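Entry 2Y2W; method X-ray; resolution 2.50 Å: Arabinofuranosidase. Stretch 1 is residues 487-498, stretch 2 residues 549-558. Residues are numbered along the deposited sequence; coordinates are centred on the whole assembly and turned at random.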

ATOM      1  N   ASP D 487     -32.030  27.703  27.755  1.00 59.35           N
ATOM      2  CA  ASP D 487     -33.336  28.214  27.327  1.00 59.82           C
ATOM      3  C   ASP D 487     -33.147  29.451  26.452  1.00 60.16           C
ATOM      4  O   ASP D 487     -32.327  30.319  26.764  1.00 60.18           O
ATOM      5  N   ALA D 488     -33.911  29.526  25.366  1.00 60.61           N
ATOM      6  CA  ALA D 488     -33.730  30.572  24.357  1.00 61.13           C
ATOM      7  C   ALA D 488     -34.561  31.841  24.584  1.00 61.49           C
ATOM      8  O   ALA D 488     -34.242  32.899  24.033  1.00 61.46           O
ATOM      9  N   ASN D 489     -35.618  31.736  25.390  1.00 62.03           N
ATOM     10  CA  ASN D 489     -36.528  32.866  25.625  1.00 62.55           C
ATOM     11  C   ASN D 489     -37.087  32.984  27.054  1.00 62.88           C
ATOM     12  O   ASN D 489     -37.956  33.822  27.318  1.00 62.89           O
ATOM     13  N   THR D 490     -36.583  32.158  27.969  1.00 63.35           N
ATOM     14  CA  THR D 490     -36.977  32.227  29.378  1.00 63.77           C
ATOM     15  C   THR D 490     -35.751  32.303  30.295  1.00 64.13           C
ATOM     16  O   THR D 490     -34.925  31.388  30.304  1.00 64.11           O
ATOM     17  N   PRO D 491     -35.630  33.405  31.063  1.00 64.52           N
ATOM     18  CA  PRO D 491     -34.560  33.575  32.047  1.00 64.84           C
ATOM     19  C   PRO D 491     -34.831  32.782  33.324  1.00 65.18           C
ATOM     20  O   PRO D 491     -35.982  32.684  33.759  1.00 65.21           O
ATOM     21  N   HIS D 492     -33.774  32.229  33.912  1.00 65.56           N
ATOM     22  CA  HIS D 492     -33.889  31.436  35.137  1.00 66.00           C
ATOM     23  C   HIS D 492     -33.014  31.990  36.257  1.00 66.26           C
ATOM     24  O   HIS D 492     -32.031  32.691  36.005  1.00 66.28           O
ATOM     25  N   THR D 493     -33.388  31.674  37.493  1.00 66.63           N
ATOM     26  CA  THR D 493     -32.602  32.037  38.669  1.00 66.96           C
ATOM     27  C   THR D 493     -32.304  30.771  39.468  1.00 67.24           C
ATOM     28  O   THR D 493     -33.199  29.956  39.716  1.00 67.25           O
ATOM     29  N   LEU D 494     -31.041  30.609  39.856  1.00 67.59           N
ATOM     30  CA  LEU D 494     -30.575  29.377  40.493  1.00 67.93           C
ATOM     31  C   LEU D 494     -29.927  29.598  41.859  1.00 68.13           C
ATOM     32  O   LEU D 494     -29.406  30.680  42.148  1.00 68.15           O
ATOM     33  N   THR D 495     -29.977  28.558  42.689  1.00 68.36           N
ATOM     34  CA  THR D 495     -29.348  28.565  44.007  1.00 68.65           C
ATOM     35  C   THR D 495     -28.032  27.794  43.969  1.00 68.83           C
ATOM     36  O   THR D 495     -27.968  26.677  43.447  1.00 68.88           O
ATOM     37  N   ILE D 496     -26.984  28.402  44.521  1.00 69.03           N
ATOM     38  CA  ILE D 496     -25.656  27.796  44.537  1.00 69.22           C
ATOM     39  C   ILE D 496     -25.289  27.368  45.957  1.00 69.35           C
ATOM     40  O   ILE D 496     -25.117  28.206  46.848  1.00 69.39           O
ATOM     41  N   ASP D 497     -25.178  26.057  46.154  1.00 69.53           N
ATOM     42  CA  ASP D 497     -24.864  25.484  47.459  1.00 69.73           C
ATOM     43  C   ASP D 497     -23.712  24.485  47.340  1.00 69.86           C
ATOM     44  O   ASP D 497     -23.925  23.308  47.031  1.00 69.87           O
ATOM     45  N   LEU D 498     -22.494  24.965  47.586  1.00 70.01           N
ATOM     46  CA  LEU D 498     -21.296  24.129  47.504  1.00 70.16           C
ATOM     47  C   LEU D 498     -21.279  23.081  48.618  1.00 70.24           C
ATOM     48  O   LEU D 498     -21.585  21.913  48.368  1.00 70.29           O
ATOM     49  N   THR D 549     -25.026  29.885  51.215  1.00 58.44           N
ATOM     50  CA  THR D 549     -25.804  29.907  49.976  1.00 58.47           C
ATOM     51  C   THR D 549     -25.725  31.260  49.266  1.00 58.45           C
ATOM     52  O   THR D 549     -25.543  32.301  49.908  1.00 58.42           O
ATOM     53  N   CYS D 550     -25.855  31.227  47.941  1.00 58.40           N
ATOM     54  CA  CYS D 550     -25.836  32.430  47.105  1.00 58.36           C
ATOM     55  C   CYS D 550     -26.720  32.262  45.866  1.00 58.16           C
ATOM     56  O   CYS D 550     -26.985  31.136  45.435  1.00 58.12           O
ATOM     57  N   THR D 551     -27.179  33.384  45.308  1.00 57.93           N
ATOM     58  CA  THR D 551     -28.081  33.374  44.147  1.00 57.70           C
ATOM     59  C   THR D 551     -27.653  34.348  43.046  1.00 57.49           C
ATOM     60  O   THR D 551     -27.007  35.365  43.316  1.00 57.46           O
ATOM     61  N   ALA D 552     -28.027  34.019  41.810  1.00 57.24           N
ATOM     62  CA  ALA D 552     -27.749  34.850  40.637  1.00 56.92           C
ATOM     63  C   ALA D 552     -28.784  34.617  39.536  1.00 56.67           C
ATOM     64  O   ALA D 552     -29.317  33.512  39.393  1.00 56.57           O
ATOM     65  N   THR D 553     -29.058  35.664  38.760  1.00 56.37           N
ATOM     66  CA  THR D 553     -30.023  35.596  37.660  1.00 56.07           C
ATOM     67  C   THR D 553     -29.343  35.366  36.305  1.00 55.77           C
ATOM     68  O   THR D 553     -28.485  36.147  35.885  1.00 55.74           O
ATOM     69  N   LEU D 554     -29.735  34.283  35.635  1.00 55.34           N
ATOM     70  CA  LEU D 554     -29.199  33.946  34.317  1.00 54.94           C
ATOM     71  C   LEU D 554     -30.242  34.135  33.213  1.00 54.61           C
ATOM     72  O   LEU D 554     -31.185  33.346  33.107  1.00 54.51           O
ATOM     73  N   PRO D 555     -30.072  35.187  32.388  1.00 54.31           N
ATOM     74  CA  PRO D 555     -30.983  35.468  31.277  1.00 54.09           C
ATOM     75  C   PRO D 555     -30.953  34.363  30.222  1.00 53.88           C
ATOM     76  O   PRO D 555     -30.037  33.537  30.219  1.00 53.91           O
ATOM     77  N   ALA D 556     -31.954  34.352  29.345  1.00 53.53           N
ATOM     78  CA  ALA D 556     -32.032  33.372  28.266  1.00 53.19           C
ATOM     79  C   ALA D 556     -30.780  33.428  27.393  1.00 52.95           C
ATOM     80  O   ALA D 556     -30.383  34.504  26.938  1.00 52.94           O
ATOM     81  N   ILE D 557     -30.171  32.262  27.170  1.00 52.54           N
ATOM     82  CA  ILE D 557     -28.900  32.133  26.436  1.00 52.21           C
ATOM     83  C   ILE D 557     -27.778  32.911  27.134  1.00 51.91           C
ATOM     84  O   ILE D 557     -27.491  34.062  26.792  1.00 51.79           O
ATOM     85  N   SER D 558     -27.160  32.270  28.124  1.00 51.64           N
ATOM     86  CA  SER D 558     -26.086  32.887  28.903  1.00 51.36           C
ATOM     87  C   SER D 558     -25.131  31.865  29.518  1.00 51.15           C
ATOM     88  O   SER D 558     -25.545  30.785  29.944  1.00 51.04           O
TER

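Side-chain packing between residues 487-498 and 549-558 of the arabinofuranosidase, two segments of one chain joined as antiparallel strands paired from His492 with Leu554 to Ile496 with Cys550. In the backbone frame, His492 and Leu554 exchange two hydrogen bonds (His492 N to Leu554 O, 2.9 Å; Leu554 N to His492 O, 2.8 Å), as do Ile496 and Cys550 (Ile496 N to Cys550 O, 2.9 Å; Cys550 N to Ile496 O, 3.3 Å). Between them, Leu494 N to Ala552 O is weak at 3.4 Å, where the strands stand farther apart. Side chains alternate along each strand, and the register puts paired residues on the same face. Apolar contacts gather on the face that carries His492, Leu494, Ile496, Cys550, Ala552 and Leu554. Leu494 (chi1 p, chi2 147°, between wells) has its end nearer the partner strand, its CD2 lying 3.7 Å from CD1 of Leu554 (chi1 -91°, also between wells). Ile496 (m, t) packs its CB 3.6 Å from SG of Cys550 (p). Thr493 (m), Thr495 (p), Thr551 (p) and Thr553 (t) lie on the other face. Methyls meet at Thr495 CG2 to Thr551 CG2, 3.9 Å; OG1 of Thr493 is 3.9 Å from CB of Thr553, a contact without a hydrogen bond. In the loops, Ala556 points toward the first stretch, its CB 3.6 Å from both Asn489 N and Thr490 N, while Pro491 CB rests 3.8 Å from Pro555 CA. Ile557 (m, t) reaches Ala488, CD1 to CB 4.2 Å, and its N makes a weak hydrogen bond to Asp487 O, 2.9 Å. Among polar side chains, Asp487 (t) braces its own loop, OD1 accepting from Asn489 N (3.0 Å) and Thr490 N (2.9 Å), and OD2 weakly from His492 NE2 (3.4 Å; His492 chi1 m). Ser558 OG (p) donates to Pro555 O, 2.7 Å. No side-chain hydrogen bond crosses between the stretches.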

ATOM      1  CB  ASP D 487     -34.214  28.539  28.542  1.00 59.85           C
ATOM      2  CG  ASP D 487     -35.694  28.686  28.188  1.00 59.92           C
ATOM      3  OD1 ASP D 487     -36.031  29.453  27.258  1.00 59.85           O
ATOM      4  OD2 ASP D 487     -36.526  28.043  28.861  1.00 59.80           O
ATOM      5  CB  ALA D 488     -33.983  30.010  22.963  1.00 61.13           C
ATOM      6  CB  ASN D 489     -37.658  32.890  24.578  1.00 62.55           C
ATOM      7  CG  ASN D 489     -38.166  31.500  24.222  1.00 62.56           C
ATOM      8  OD1 ASN D 489     -38.576  30.729  25.091  1.00 62.80           O
ATOM      9  ND2 ASN D 489     -38.146  31.180  22.934  1.00 62.41           N
ATOM     10  CB  THR D 490     -37.871  31.033  29.789  1.00 63.75           C
ATOM     11  OG1 THR D 490     -38.977  30.923  28.883  1.00 63.75           O
ATOM     12  CG2 THR D 490     -38.401  31.207  31.212  1.00 63.79           C
ATOM     13  CB  PRO D 491     -34.589  35.083  32.347  1.00 64.86           C
ATOM     14  CG  PRO D 491     -35.488  35.694  31.308  1.00 64.72           C
ATOM     15  CD  PRO D 491     -36.456  34.618  30.959  1.00 64.57           C
ATOM     16  CB  HIS D 492     -33.522  29.973  34.871  1.00 65.99           C
ATOM     17  CG  HIS D 492     -34.350  29.324  33.806  1.00 66.36           C
ATOM     18  ND1 HIS D 492     -35.564  28.724  34.066  1.00 66.60           N
ATOM     19  CD2 HIS D 492     -34.136  29.178  32.477  1.00 66.48           C
ATOM     20  CE1 HIS D 492     -36.062  28.239  32.943  1.00 66.52           C
ATOM     21  NE2 HIS D 492     -35.215  28.501  31.964  1.00 66.50           N
ATOM     22  CB  THR D 493     -33.327  33.096  39.534  1.00 66.93           C
ATOM     23  OG1 THR D 493     -33.627  34.244  38.730  1.00 66.87           O
ATOM     24  CG2 THR D 493     -32.460  33.534  40.713  1.00 66.96           C
ATOM     25  CB  LEU D 494     -29.617  28.608  39.567  1.00 67.97           C
ATOM     26  CG  LEU D 494     -28.494  29.349  38.831  1.00 68.04           C
ATOM     27  CD1 LEU D 494     -27.272  28.460  38.679  1.00 68.23           C
ATOM     28  CD2 LEU D 494     -28.962  29.852  37.469  1.00 68.23           C
ATOM     29  CB  THR D 495     -30.267  27.954  45.090  1.00 68.65           C
ATOM     30  OG1 THR D 495     -30.783  26.697  44.633  1.00 68.77           O
ATOM     31  CG2 THR D 495     -31.426  28.890  45.408  1.00 68.66           C
ATOM     32  CB  ILE D 496     -24.578  28.757  43.971  1.00 69.22           C
ATOM     33  CG1 ILE D 496     -25.017  29.335  42.620  1.00 69.16           C
ATOM     34  CG2 ILE D 496     -23.232  28.040  43.851  1.00 69.31           C
ATOM     35  CD1 ILE D 496     -24.377  30.669  42.274  1.00 69.16           C
ATOM     36  CB  ASP D 497     -26.115  24.823  48.064  1.00 69.73           C
ATOM     37  CG  ASP D 497     -25.890  24.297  49.480  1.00 69.82           C
ATOM     38  OD1 ASP D 497     -24.863  24.633  50.110  1.00 70.04           O
ATOM     39  OD2 ASP D 497     -26.756  23.540  49.968  1.00 69.80           O
ATOM     40  CB  LEU D 498     -20.015  24.983  47.518  1.00 70.15           C
ATOM     41  CG  LEU D 498     -19.653  25.891  46.325  1.00 70.25           C
ATOM     42  CD1 LEU D 498     -19.808  25.183  44.974  1.00 70.04           C
ATOM     43  CD2 LEU D 498     -20.427  27.212  46.335  1.00 70.23           C
ATOM     44  CB  THR D 549     -27.290  29.534  50.213  1.00 58.45           C
ATOM     45  OG1 THR D 549     -27.793  30.239  51.355  1.00 58.46           O
ATOM     46  CG2 THR D 549     -27.441  28.032  50.441  1.00 58.53           C
ATOM     47  CB  CYS D 550     -24.399  32.798  46.707  1.00 58.43           C
ATOM     48  SG  CYS D 550     -23.374  31.417  46.125  1.00 58.93           S
ATOM     49  CB  THR D 551     -29.548  33.695  44.540  1.00 57.76           C
ATOM     50  OG1 THR D 551     -29.607  34.959  45.215  1.00 57.77           O
ATOM     51  CG2 THR D 551     -30.137  32.602  45.434  1.00 57.78           C
ATOM     52  CB  ALA D 552     -26.343  34.579  40.109  1.00 56.98           C
ATOM     53  CB  THR D 553     -30.957  36.850  37.616  1.00 56.13           C
ATOM     54  OG1 THR D 553     -31.755  36.825  36.425  1.00 56.08           O
ATOM     55  CG2 THR D 553     -30.157  38.157  37.665  1.00 56.18           C
ATOM     56  CB  LEU D 554     -28.637  32.518  34.300  1.00 54.95           C
ATOM     57  CG  LEU D 554     -27.151  32.323  34.631  1.00 54.98           C
ATOM     58  CD1 LEU D 554     -26.843  32.589  36.101  1.00 55.18           C
ATOM     59  CD2 LEU D 554     -26.700  30.922  34.241  1.00 54.98           C
ATOM     60  CB  PRO D 555     -30.435  36.775  30.685  1.00 54.07           C
ATOM     61  CG  PRO D 555     -29.585  37.364  31.756  1.00 54.23           C
ATOM     62  CD  PRO D 555     -29.000  36.195  32.477  1.00 54.26           C
ATOM     63  CB  ALA D 556     -33.280  33.608  27.433  1.00 53.25           C
ATOM     64  CB  ILE D 557     -29.015  32.549  24.931  1.00 52.22           C
ATOM     65  CG1 ILE D 557     -30.240  31.903  24.276  1.00 52.19           C
ATOM     66  CG2 ILE D 557     -27.738  32.181  24.170  1.00 52.17           C
ATOM     67  CD1 ILE D 557     -30.686  32.564  22.979  1.00 52.07           C
ATOM     68  CB  SER D 558     -26.657  33.798  29.997  1.00 51.34           C
ATOM     69  OG  SER D 558     -27.482  33.073  30.893  1.00 51.24           O
TER